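Local coordinates for protein platelet aggregation factor Sm-hPAF (Streptococcus mitis, PDB 4GWI) that binds fucose-containing Lewis antigens through its F-type lectin domain and, as the full-length cytolysin, probably forms pores in cholesterol-containing host membranes, at residues A29-D34 and S39-H44; V46-F51 and Y73-G78; S85-V90 and A111-F116; R101-S106 and E128-N133. The protein carries 2 engineered substitutions. All coordinates share one frame; numbering follows the deposited sequence.

Contact 1 (A29-D34 and S39-H44). Unlike the reference sequence in segment 29-34: Thr-30 (reference Ala). With CA (calcium ion), chain F; MG (magnesium ion), chain C.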
# COMPACT_ATOMS: atom_id res chain seq x y z
N ALA A 29 10.12 -4.30 -2.30
CA ALA A 29 8.86 -4.07 -1.60
C ALA A 29 9.06 -3.32 -0.28
O ALA A 29 8.18 -2.55 0.10
CB ALA A 29 8.20 -5.44 -1.24
N THR A 30 10.23 -3.49 0.31
CA THR A 30 10.48 -2.82 1.63
C THR A 30 10.64 -1.31 1.43
O THR A 30 10.51 -0.57 2.42
CB THR A 30 11.70 -3.37 2.33
OG1 THR A 30 12.80 -3.46 1.40
CG2 THR A 30 11.45 -4.74 2.80
N ARG A 31 10.74 -0.82 0.18
CA ARG A 31 10.79 0.67 0.02
C ARG A 31 9.52 1.37 0.39
O ARG A 31 9.47 2.60 0.62
CB ARG A 31 11.15 0.99 -1.42
CG ARG A 31 12.59 0.60 -1.73
CD ARG A 31 12.82 0.83 -3.23
NE ARG A 31 14.26 0.48 -3.50
CZ ARG A 31 14.83 0.80 -4.67
NH1 ARG A 31 16.18 0.54 -4.84
NH2 ARG A 31 14.13 1.35 -5.68
N ALA A 32 8.37 0.65 0.47
CA ALA A 32 7.13 1.33 0.84
C ALA A 32 6.91 1.36 2.36
O ALA A 32 5.95 1.96 2.80
CB ALA A 32 5.88 0.59 0.14
N VAL A 33 7.84 0.73 3.10
CA VAL A 33 7.75 0.83 4.58
C VAL A 33 9.10 1.28 5.19
O VAL A 33 9.41 1.01 6.37
CB VAL A 33 7.24 -0.51 5.24
CG1 VAL A 33 5.75 -0.69 4.82
CG2 VAL A 33 8.15 -1.68 4.84
N ASP A 34 9.82 2.09 4.41
CA ASP A 34 11.14 2.50 4.90
C ASP A 34 11.08 3.86 5.57
O ASP A 34 12.21 4.38 5.91
CB ASP A 34 12.17 2.51 3.72
CG ASP A 34 11.84 3.54 2.66
OD1 ASP A 34 10.84 4.24 2.67
OD2 ASP A 34 12.71 3.65 1.72
N SER A 39 8.57 10.56 -3.47
CA SER A 39 7.92 9.87 -4.55
C SER A 39 8.67 9.75 -5.87
O SER A 39 8.17 9.22 -6.87
CB SER A 39 6.55 10.48 -4.75
OG SER A 39 6.73 11.80 -5.30
N ASP A 40 9.92 10.24 -5.85
CA ASP A 40 10.71 10.21 -7.09
C ASP A 40 11.46 8.88 -7.12
O ASP A 40 12.28 8.57 -6.27
CB ASP A 40 11.75 11.36 -7.03
CG ASP A 40 12.56 11.50 -8.33
OD1 ASP A 40 12.84 12.74 -8.72
OD2 ASP A 40 12.90 10.53 -8.95
N TYR A 41 11.15 8.08 -8.17
CA TYR A 41 11.74 6.72 -8.26
C TYR A 41 13.27 6.73 -8.16
O TYR A 41 13.90 5.86 -7.65
CB TYR A 41 11.31 6.05 -9.61
CG TYR A 41 11.59 4.57 -9.54
CD1 TYR A 41 12.72 3.99 -10.02
CD2 TYR A 41 10.66 3.76 -8.89
CE1 TYR A 41 12.99 2.60 -9.88
CE2 TYR A 41 10.89 2.40 -8.68
CZ TYR A 41 12.05 1.82 -9.16
OH TYR A 41 12.30 0.49 -8.98
N GLY A 42 13.86 7.83 -8.72
CA GLY A 42 15.35 7.93 -8.74
C GLY A 42 15.97 8.15 -7.37
O GLY A 42 17.23 8.04 -7.22
N HIS A 43 15.15 8.47 -6.34
CA HIS A 43 15.62 8.60 -4.98
C HIS A 43 15.51 7.31 -4.13
O HIS A 43 15.83 7.28 -2.93
CB HIS A 43 14.89 9.75 -4.30
CG HIS A 43 15.08 11.07 -5.01
ND1 HIS A 43 14.38 12.15 -4.60
CD2 HIS A 43 15.92 11.47 -6.03
CE1 HIS A 43 14.69 13.23 -5.42
NE2 HIS A 43 15.66 12.81 -6.27
N HIS A 44 15.08 6.21 -4.84
CA HIS A 44 15.22 4.84 -4.30
C HIS A 44 14.24 4.46 -3.20
O HIS A 44 14.54 3.51 -2.47
CB HIS A 44 16.66 4.53 -3.80
CG HIS A 44 17.71 4.83 -4.84
ND1 HIS A 44 17.68 4.29 -6.05
CD2 HIS A 44 18.88 5.60 -4.76
CE1 HIS A 44 18.79 4.68 -6.76
NE2 HIS A 44 19.52 5.48 -5.97
CA CA F . 9.38 4.84 0.76
MG MG C . 16.75 14.06 -7.67
O HOH W 1 15.54 3.15 -7.69
O HOH W 2 15.26 13.94 -9.05
O HOH W 3 18.31 14.35 -6.26
O HOH W 4 17.69 12.49 -8.44
O HOH W 5 15.82 15.74 -6.86
O HOH W 6 17.78 15.35 -8.98

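Contact 2 (V46-F51 and Y73-G78). With FUC (alpha-L-fucopyranose), chain B.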
# COMPACT_ATOMS: atom_id res chain seq x y z
N VAL A 46 10.81 4.06 -3.77
CA VAL A 46 9.52 3.68 -4.39
C VAL A 46 9.67 2.25 -4.89
O VAL A 46 10.70 1.86 -5.46
CB VAL A 46 9.19 4.63 -5.59
CG1 VAL A 46 7.89 4.22 -6.29
CG2 VAL A 46 9.16 6.15 -5.14
N THR A 47 8.59 1.47 -4.69
CA THR A 47 8.66 0.04 -5.10
C THR A 47 8.33 -0.07 -6.61
O THR A 47 7.89 0.91 -7.25
CB THR A 47 7.57 -0.77 -4.39
OG1 THR A 47 6.24 -0.35 -4.79
CG2 THR A 47 7.57 -0.59 -2.84
N HIS A 48 8.52 -1.31 -7.12
CA HIS A 48 8.12 -1.54 -8.56
C HIS A 48 8.03 -3.01 -8.80
O HIS A 48 8.99 -3.75 -8.51
CB HIS A 48 9.28 -0.96 -9.47
CG HIS A 48 8.86 -0.58 -10.85
ND1 HIS A 48 8.20 -1.42 -11.73
CD2 HIS A 48 9.10 0.62 -11.52
CE1 HIS A 48 8.02 -0.74 -12.91
NE2 HIS A 48 8.55 0.50 -12.78
N THR A 49 6.86 -3.45 -9.29
CA THR A 49 6.77 -4.86 -9.70
C THR A 49 7.01 -4.96 -11.24
O THR A 49 7.22 -3.94 -11.91
CB THR A 49 5.39 -5.43 -9.45
OG1 THR A 49 4.40 -4.77 -10.26
CG2 THR A 49 4.87 -5.20 -7.96
N ASN A 50 6.98 -6.22 -11.71
CA ASN A 50 6.97 -6.34 -13.16
C ASN A 50 5.68 -5.73 -13.70
O ASN A 50 4.69 -5.55 -13.02
CB ASN A 50 6.98 -7.82 -13.49
CG ASN A 50 8.28 -8.52 -13.10
OD1 ASN A 50 9.33 -7.90 -13.04
ND2 ASN A 50 8.22 -9.86 -13.04
N PHE A 51 5.70 -5.49 -15.01
CA PHE A 51 4.44 -5.25 -15.74
C PHE A 51 3.77 -6.59 -15.80
O PHE A 51 4.34 -7.58 -16.37
CB PHE A 51 4.72 -4.80 -17.19
CG PHE A 51 5.12 -3.39 -17.36
CD1 PHE A 51 4.23 -2.41 -17.97
CD2 PHE A 51 6.39 -2.97 -16.97
CE1 PHE A 51 4.64 -1.10 -18.09
CE2 PHE A 51 6.76 -1.65 -17.05
CZ PHE A 51 5.90 -0.69 -17.64
N TYR A 73 0.98 6.50 -0.62
CA TYR A 73 1.68 7.63 -1.30
C TYR A 73 2.14 7.13 -2.62
O TYR A 73 2.86 6.12 -2.70
CB TYR A 73 2.90 8.06 -0.47
CG TYR A 73 2.58 8.62 0.89
CD1 TYR A 73 2.69 10.00 1.09
CD2 TYR A 73 2.16 7.80 1.97
CE1 TYR A 73 2.42 10.52 2.34
CE2 TYR A 73 1.87 8.34 3.23
CZ TYR A 73 2.01 9.70 3.37
OH TYR A 73 1.81 10.25 4.61
N ASN A 74 1.68 7.79 -3.68
CA ASN A 74 1.93 7.34 -5.05
C ASN A 74 3.33 7.70 -5.55
O ASN A 74 3.94 8.61 -5.00
CB ASN A 74 0.86 7.97 -5.99
CG ASN A 74 0.68 7.19 -7.27
OD1 ASN A 74 1.33 6.18 -7.54
ND2 ASN A 74 -0.20 7.75 -8.14
N ARG A 75 3.79 6.99 -6.59
CA ARG A 75 4.97 7.49 -7.34
C ARG A 75 4.63 8.83 -7.97
O ARG A 75 3.51 9.02 -8.45
CB ARG A 75 5.28 6.45 -8.38
CG ARG A 75 6.55 6.85 -9.15
CD ARG A 75 6.87 5.78 -10.18
NE ARG A 75 8.04 6.23 -10.98
CZ ARG A 75 8.60 5.53 -11.98
NH1 ARG A 75 8.16 4.29 -12.34
NH2 ARG A 75 9.67 6.10 -12.61
N GLY A 76 5.65 9.68 -8.02
CA GLY A 76 5.43 11.10 -8.53
C GLY A 76 6.18 11.49 -9.80
O GLY A 76 5.81 12.48 -10.41
N ASP A 77 7.23 10.79 -10.16
CA ASP A 77 8.07 11.21 -11.30
C ASP A 77 7.63 10.46 -12.54
O ASP A 77 6.86 9.44 -12.49
CB ASP A 77 9.57 10.90 -11.06
CG ASP A 77 9.85 9.39 -11.06
OD1 ASP A 77 10.58 8.85 -11.97
OD2 ASP A 77 9.25 8.70 -10.16
N GLY A 78 8.07 10.95 -13.72
CA GLY A 78 7.96 10.15 -14.97
C GLY A 78 6.55 10.14 -15.66
O GLY A 78 6.36 9.40 -16.62
C1 FUC B . 10.22 5.24 -15.98
C2 FUC B . 9.07 4.42 -16.54
C3 FUC B . 9.47 2.99 -16.72
C4 FUC B . 9.91 2.44 -15.38
C5 FUC B . 11.05 3.31 -14.90
C6 FUC B . 11.60 2.85 -13.57
O2 FUC B . 8.68 4.97 -17.78
O3 FUC B . 8.40 2.29 -17.20
O4 FUC B . 8.81 2.47 -14.51
O5 FUC B . 10.65 4.65 -14.78

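Contact 3 (S85-V90 and A111-F116)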
# COMPACT_ATOMS: atom_id res chain seq x y z
N SER A 85 -4.23 2.97 -10.26
CA SER A 85 -5.65 3.21 -10.60
C SER A 85 -6.28 1.84 -10.69
O SER A 85 -5.63 0.82 -10.93
CB SER A 85 -5.75 4.06 -11.91
OG SER A 85 -5.27 3.24 -12.92
N ASN A 86 -7.62 1.81 -10.48
CA ASN A 86 -8.41 0.61 -10.49
C ASN A 86 -7.79 -0.48 -9.62
O ASN A 86 -7.30 -1.50 -10.09
CB ASN A 86 -8.57 0.12 -11.93
CG ASN A 86 -9.61 -1.01 -12.06
OD1 ASN A 86 -10.36 -1.32 -11.18
ND2 ASN A 86 -9.57 -1.68 -13.21
N PHE A 87 -7.84 -0.20 -8.33
CA PHE A 87 -7.18 -1.08 -7.39
C PHE A 87 -7.99 -1.23 -6.13
O PHE A 87 -8.85 -0.40 -5.80
CB PHE A 87 -5.75 -0.55 -7.00
CG PHE A 87 -5.74 0.79 -6.31
CD1 PHE A 87 -5.77 1.98 -7.02
CD2 PHE A 87 -5.76 0.85 -4.90
CE1 PHE A 87 -5.80 3.22 -6.41
CE2 PHE A 87 -5.78 2.07 -4.31
CZ PHE A 87 -5.73 3.25 -4.99
N ASP A 88 -7.68 -2.28 -5.38
CA ASP A 88 -8.31 -2.49 -4.06
C ASP A 88 -7.27 -2.35 -2.96
O ASP A 88 -6.05 -2.62 -3.16
CB ASP A 88 -8.85 -3.93 -3.90
CG ASP A 88 -10.10 -4.26 -4.78
OD1 ASP A 88 -10.30 -5.48 -5.04
OD2 ASP A 88 -10.76 -3.36 -5.23
N VAL A 89 -7.70 -1.89 -1.81
CA VAL A 89 -6.90 -1.98 -0.52
C VAL A 89 -7.63 -3.01 0.31
O VAL A 89 -8.86 -2.89 0.56
CB VAL A 89 -6.84 -0.62 0.16
CG1 VAL A 89 -6.00 -0.68 1.47
CG2 VAL A 89 -6.20 0.42 -0.80
N VAL A 90 -6.89 -3.99 0.78
CA VAL A 90 -7.47 -5.19 1.41
C VAL A 90 -6.82 -5.37 2.75
O VAL A 90 -5.59 -5.18 2.96
CB VAL A 90 -7.15 -6.44 0.57
CG1 VAL A 90 -7.99 -7.62 1.06
CG2 VAL A 90 -7.49 -6.19 -0.90
N ALA A 111 -1.25 13.21 -4.60
CA ALA A 111 0.01 12.49 -4.26
C ALA A 111 -0.33 11.36 -3.27
O ALA A 111 0.49 10.41 -3.12
CB ALA A 111 0.99 13.41 -3.59
N GLU A 112 -1.45 11.47 -2.54
CA GLU A 112 -1.67 10.50 -1.47
C GLU A 112 -3.16 10.14 -1.46
O GLU A 112 -4.03 10.85 -2.01
CB GLU A 112 -1.26 11.01 -0.14
CG GLU A 112 -1.96 12.27 0.22
CD GLU A 112 -1.32 12.97 1.44
OE1 GLU A 112 -0.08 13.22 1.43
OE2 GLU A 112 -2.12 13.29 2.37
N LEU A 113 -3.46 8.98 -0.86
CA LEU A 113 -4.89 8.53 -0.67
C LEU A 113 -5.00 8.10 0.76
O LEU A 113 -4.22 7.26 1.26
CB LEU A 113 -5.24 7.35 -1.61
CG LEU A 113 -6.61 6.71 -1.28
CD1 LEU A 113 -7.73 7.72 -1.51
CD2 LEU A 113 -6.78 5.41 -2.12
N GLU A 114 -5.98 8.62 1.51
CA GLU A 114 -6.21 8.13 2.86
C GLU A 114 -7.44 7.21 2.85
O GLU A 114 -8.55 7.58 2.35
CB GLU A 114 -6.60 9.31 3.82
CG GLU A 114 -5.34 10.20 4.09
CD GLU A 114 -5.58 11.32 5.09
OE1 GLU A 114 -6.74 11.70 5.32
OE2 GLU A 114 -4.58 11.80 5.64
N VAL A 115 -7.21 5.98 3.32
CA VAL A 115 -8.33 4.97 3.31
C VAL A 115 -8.67 4.71 4.76
O VAL A 115 -7.84 4.39 5.61
CB VAL A 115 -7.77 3.69 2.67
CG1 VAL A 115 -8.96 2.68 2.58
CG2 VAL A 115 -7.19 3.93 1.29
N PHE A 116 -9.96 4.86 5.10
CA PHE A 116 -10.39 4.67 6.49
C PHE A 116 -11.15 3.35 6.67
O PHE A 116 -11.99 3.07 5.80
CB PHE A 116 -11.29 5.85 6.90
CG PHE A 116 -10.49 7.16 7.01
CD1 PHE A 116 -9.87 7.41 8.21
CD2 PHE A 116 -10.44 8.03 5.93
CE1 PHE A 116 -9.11 8.60 8.36
CE2 PHE A 116 -9.66 9.24 6.08
CZ PHE A 116 -9.03 9.46 7.30

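Contact 4 (R101-S106 and E128-N133)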
# COMPACT_ATOMS: atom_id res chain seq x y z
N ARG A 101 -12.29 -4.69 2.37
CA ARG A 101 -11.81 -4.41 1.01
C ARG A 101 -12.48 -3.15 0.54
O ARG A 101 -13.69 -3.00 0.69
CB ARG A 101 -12.15 -5.61 0.06
CG ARG A 101 -11.75 -5.35 -1.38
CD ARG A 101 -12.12 -6.56 -2.30
NE ARG A 101 -11.49 -7.76 -1.87
CZ ARG A 101 -10.33 -8.26 -2.35
NH1 ARG A 101 -9.67 -7.62 -3.32
NH2 ARG A 101 -9.84 -9.41 -1.82
N GLN A 102 -11.69 -2.19 0.01
CA GLN A 102 -12.25 -0.98 -0.62
C GLN A 102 -11.62 -0.83 -1.97
O GLN A 102 -10.42 -1.05 -2.14
CB GLN A 102 -11.92 0.25 0.19
CG GLN A 102 -12.77 0.27 1.46
CD GLN A 102 -12.50 1.47 2.36
OE1 GLN A 102 -12.41 2.61 1.88
NE2 GLN A 102 -12.44 1.22 3.71
N HIS A 103 -12.42 -0.47 -2.95
CA HIS A 103 -11.98 -0.26 -4.30
C HIS A 103 -11.87 1.22 -4.64
O HIS A 103 -12.70 2.05 -4.20
CB HIS A 103 -13.02 -0.89 -5.23
CG HIS A 103 -12.71 -0.62 -6.70
ND1 HIS A 103 -11.73 -1.28 -7.35
CD2 HIS A 103 -13.23 0.33 -7.58
CE1 HIS A 103 -11.66 -0.79 -8.64
NE2 HIS A 103 -12.55 0.21 -8.76
N PHE A 104 -10.86 1.57 -5.44
CA PHE A 104 -10.62 2.95 -5.89
C PHE A 104 -10.35 3.05 -7.34
O PHE A 104 -9.59 2.29 -7.90
CB PHE A 104 -9.40 3.60 -5.16
CG PHE A 104 -9.62 3.63 -3.67
CD1 PHE A 104 -10.31 4.70 -3.11
CD2 PHE A 104 -9.28 2.49 -2.88
CE1 PHE A 104 -10.67 4.71 -1.73
CE2 PHE A 104 -9.63 2.53 -1.54
CZ PHE A 104 -10.29 3.60 -0.97
N ASP A 105 -11.01 4.00 -8.01
CA ASP A 105 -10.74 4.15 -9.43
C ASP A 105 -9.45 4.91 -9.66
O ASP A 105 -8.72 4.53 -10.54
CB ASP A 105 -11.86 5.01 -10.06
CG ASP A 105 -13.19 4.28 -10.13
OD1 ASP A 105 -13.23 3.02 -10.22
OD2 ASP A 105 -14.21 5.02 -10.14
N SER A 106 -9.17 5.95 -8.89
CA SER A 106 -8.07 6.86 -9.17
C SER A 106 -7.66 7.50 -7.88
O SER A 106 -8.40 7.43 -6.92
CB SER A 106 -8.59 8.04 -10.03
OG SER A 106 -7.57 8.53 -10.82
N GLU A 128 -3.87 -4.16 -4.26
CA GLU A 128 -3.98 -5.13 -5.43
C GLU A 128 -4.46 -4.31 -6.62
O GLU A 128 -5.57 -3.76 -6.61
CB GLU A 128 -5.09 -6.15 -5.15
CG GLU A 128 -4.74 -7.09 -4.05
CD GLU A 128 -5.82 -8.18 -3.77
OE1 GLU A 128 -6.95 -8.05 -4.27
OE2 GLU A 128 -5.49 -9.13 -3.02
N LEU A 129 -3.65 -4.30 -7.69
CA LEU A 129 -4.13 -3.71 -8.95
C LEU A 129 -5.08 -4.68 -9.63
O LEU A 129 -4.90 -5.86 -9.50
CB LEU A 129 -3.01 -3.37 -9.92
CG LEU A 129 -2.03 -2.29 -9.47
CD1 LEU A 129 -1.02 -1.98 -10.60
CD2 LEU A 129 -2.72 -1.04 -8.94
N LYS A 130 -6.09 -4.10 -10.33
CA LYS A 130 -7.06 -4.98 -11.03
C LYS A 130 -6.86 -4.89 -12.54
O LYS A 130 -7.66 -5.46 -13.31
CB LYS A 130 -8.48 -4.60 -10.64
CG LYS A 130 -8.66 -5.08 -9.17
CD LYS A 130 -9.88 -4.42 -8.55
CE LYS A 130 -11.12 -4.49 -9.43
NZ LYS A 130 -11.83 -5.80 -9.29
N THR A 131 -5.81 -4.23 -12.99
CA THR A 131 -5.56 -3.97 -14.41
C THR A 131 -4.51 -4.95 -15.00
O THR A 131 -3.73 -5.64 -14.30
CB THR A 131 -5.05 -2.56 -14.56
OG1 THR A 131 -3.86 -2.48 -13.67
CG2 THR A 131 -6.15 -1.51 -14.22
N LYS A 132 -4.58 -5.15 -16.32
CA LYS A 132 -3.65 -5.99 -17.00
C LYS A 132 -2.39 -5.24 -17.31
O LYS A 132 -2.43 -4.03 -17.55
CB LYS A 132 -4.29 -6.46 -18.36
CG LYS A 132 -5.40 -7.47 -18.13
CD LYS A 132 -6.21 -7.63 -19.43
CE LYS A 132 -7.40 -8.56 -19.21
NZ LYS A 132 -6.98 -9.69 -18.32
N ASN A 133 -1.30 -6.02 -17.27
CA ASN A 133 -0.00 -5.61 -17.78
C ASN A 133 0.43 -4.23 -17.29
O ASN A 133 0.82 -3.34 -18.02
CB ASN A 133 -0.09 -5.65 -19.35
CG ASN A 133 1.25 -5.40 -19.98
OD1 ASN A 133 1.38 -4.52 -20.87
ND2 ASN A 133 2.27 -6.08 -19.47
O HOH W 7 -7.49 -10.71 -2.40

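Contact 1 (A29-D34 and S39-H44)
Arg-31 reaches across to Tyr-41 and His-44 in a polar, partly buried loop-to-loop contact, both segments lying in the long connection between strands 17-20 and 56-61. The backbones stay apart, the nearest alpha carbons being Arg-31 CA and His-44 CA at 7.5 Å, so one long side chain spans the gap. Its CG lies anti to the carbonyl carbon (chi1 -69°) and the chain runs extended to NE, which carries the guanidinium alongside His-44. There the carbonyl oxygen sits over one face of the guanidinium; Arg-31 NE to His-44 O is 3.2 Å, but the angle is too poor for a hydrogen bond. The polar link is instead a water, which accepts from Arg-31 NH2 at 3.0 Å, donates to Tyr-41 O and hydrogen-bonds His-44 ND1. The Tyr-41 ring, its plane turned 54° from the guanidinium, brings OH to 3.9 Å from Arg-31 NH2; that hydroxyl is hydrogen-bonded to His-25 O. In segment 39-44 an Asx turn, Gly-42 N to Asp-40 OD2 at 2.9 Å, shapes the chain before His-43, whose NE2 binds a magnesium ion completed by five waters. Arg-31 O (2.2 Å) and Asp-34 OD1 (2.5 Å) both ligate the calcium ion, with Asn-36, Ser-45, Ala-139 and Glu-140 supplying the rest. The arrangement is the calcium-bound loop of an F-type lectin, set beside its glycan pocket.

Contact 2 (V46-F51 and Y73-G78)
His-48 and Arg-75 converge on one oxygen of a bound fucose without bonding to each other: His-48 NE2 and Arg-75 NH1 are 3.8 Å apart, with ring and guanidinium planes 62° apart. Fucose O4 is hydrogen-bonded to His-48 NE2 at 2.6 Å, at the imidazole edge and in its plane, and Arg-75 NH1 donates to that same O4 at 2.9 Å. Arg-75 NH2 adds a nearly straight bond to the ring oxygen O5 at 2.8 Å. The histidine is fixed from its other nitrogen, ND1 donating to Thr-49 O at 2.7 Å with the acceptor in the ring plane. Arg-75 is fully extended, CG anti to the backbone N (chi1 -177°), and Asp-77 grips it side-on: NE meets OD2 at 2.9 Å and NH2 meets OD1 at 3.0 Å, both close to straight. Further back, Val-46 CG1 packs at 4.0 Å on Arg-75 CB, crossing the arginine stem at about a right angle. Phe-51 presents its ring edge to fucose O3, and Arg-83 NH1 also hydrogen-bonds the fucose. The contact sits where strand 64-74 runs out into the binding loop, against the loop leading to strand 56-61, with Ala-139 of strand 138-145 behind Val-46.

Contact 3 (S85-V90 and A111-F116)
Phe-87 and Val-89 of one strand face Leu-113 and Val-115 of another across a gap too wide for backbone pairing, the nearest alpha carbons, Val-89 CA and Val-115 CA, being 8.1 Å apart. The strands belong to different sheets, 87-92 to the five-stranded one and 112-117 to the other, so the contact spans the inside of a beta sandwich. All four residues direct their CB atoms toward the opposing strand. Phe-87 and Leu-113 approach from opposite directions, and the leucine methyl CD2 meets the rim of the ring, near its plane, 3.7 Å from Phe-87 CZ and 4.1 Å from Phe-87 CE2. The phenyl group is put there by a CG placed between the backbone N and the carbonyl carbon (chi1 62°). Two residues on along each strand, methyl meets methyl, Val-89 CG2 lying 4.2 Å from Val-115 CG2, while Val-89 CG2 also lies at the Phe-87 ring edge. At the strand entry Asn-86 and Phe-87 both face Phe-104, forming a G1 beta bulge with positive phi at Asn-86. In 111-116, Glu-112 and Glu-114 turn off the inner face and form salt bridges with Lys-71 and Lys-69. Leu-72, Val-127 and Leu-129 add to the surroundings of the Phe-87 ring. With nothing but carbon meeting carbon across the gap, the two sheets are joined here by shape and hydrophobic burial, which impose no directional bond geometry.

Contact 4 (R101-S106 and E128-N133)
Arg-101 and Glu-128 form a salt bridge on the outer surface of the five-stranded antiparallel sheet of this beta sandwich. Their strands, 98-104 and 124-129, are not neighbours: strand 87-92 runs between them, and the nearest alpha carbons, His-103 CA and Glu-128 CA, are 9.4 Å apart. Arg-101 NH1 donates to Glu-128 OE1 at 2.9 Å with an N-H...O angle of 159°. The oxygen lies at the guanidinium edge, near its plane, but the donor comes from above the carboxylate, the two planes being 48° apart. A water closes the second side, accepting from Arg-101 NH2 at 2.7 Å and donating to Glu-128 OE2 at 2.6 Å. Farther along, Lys-130 crosses His-103 with carbon rather than charge: CE lies 3.8 Å from His-103 CE1, because the lysine chain bends at chi3 and chi4.

In the second shell, Asp-88 of the middle strand forms a salt bridge through OD1 to Arg-101 NH1 and a hydrogen bond through OD2 to His-103 ND1, tying the two sites together. Glu-98 pairs with Arg-101 NH2, and Lys-126 with Glu-128 OE2, so each charge of the bridge has further opposite partners. The imidazole thus sits between two carboxylates, which would probably favour its protonated form. The second is Asp-105, whose OD1 accepts from His-103 NE2 at 3.2 Å, tilted from the ring plane, with a bent N-H...O angle of 141°.

How the contacts relate
Contacts 2 and 3 are buried, contact 1 partly so, and contact 4 lies on the surface. Contacts 1 and 2 form one binding end: their centres are about 8 Å apart, and Asp-77 OD2 takes a probable hydrogen bond from Tyr-41 N, so the loop carrying Tyr-41 is tied directly to the carboxylate that holds Arg-75. Contacts 3 and 4 both use the five-stranded sheet. Strand 87-92 turns apolar side chains inward in contact 3, while its Asp-88 serves contact 4 on the outer face. Chemistry follows place: metal and water links in loops, sugar-directed polar groups in the pocket, carbon in the sandwich interior, ion pairs outside. Contacts 1 and 4, centres about 20 Å apart, do not touch.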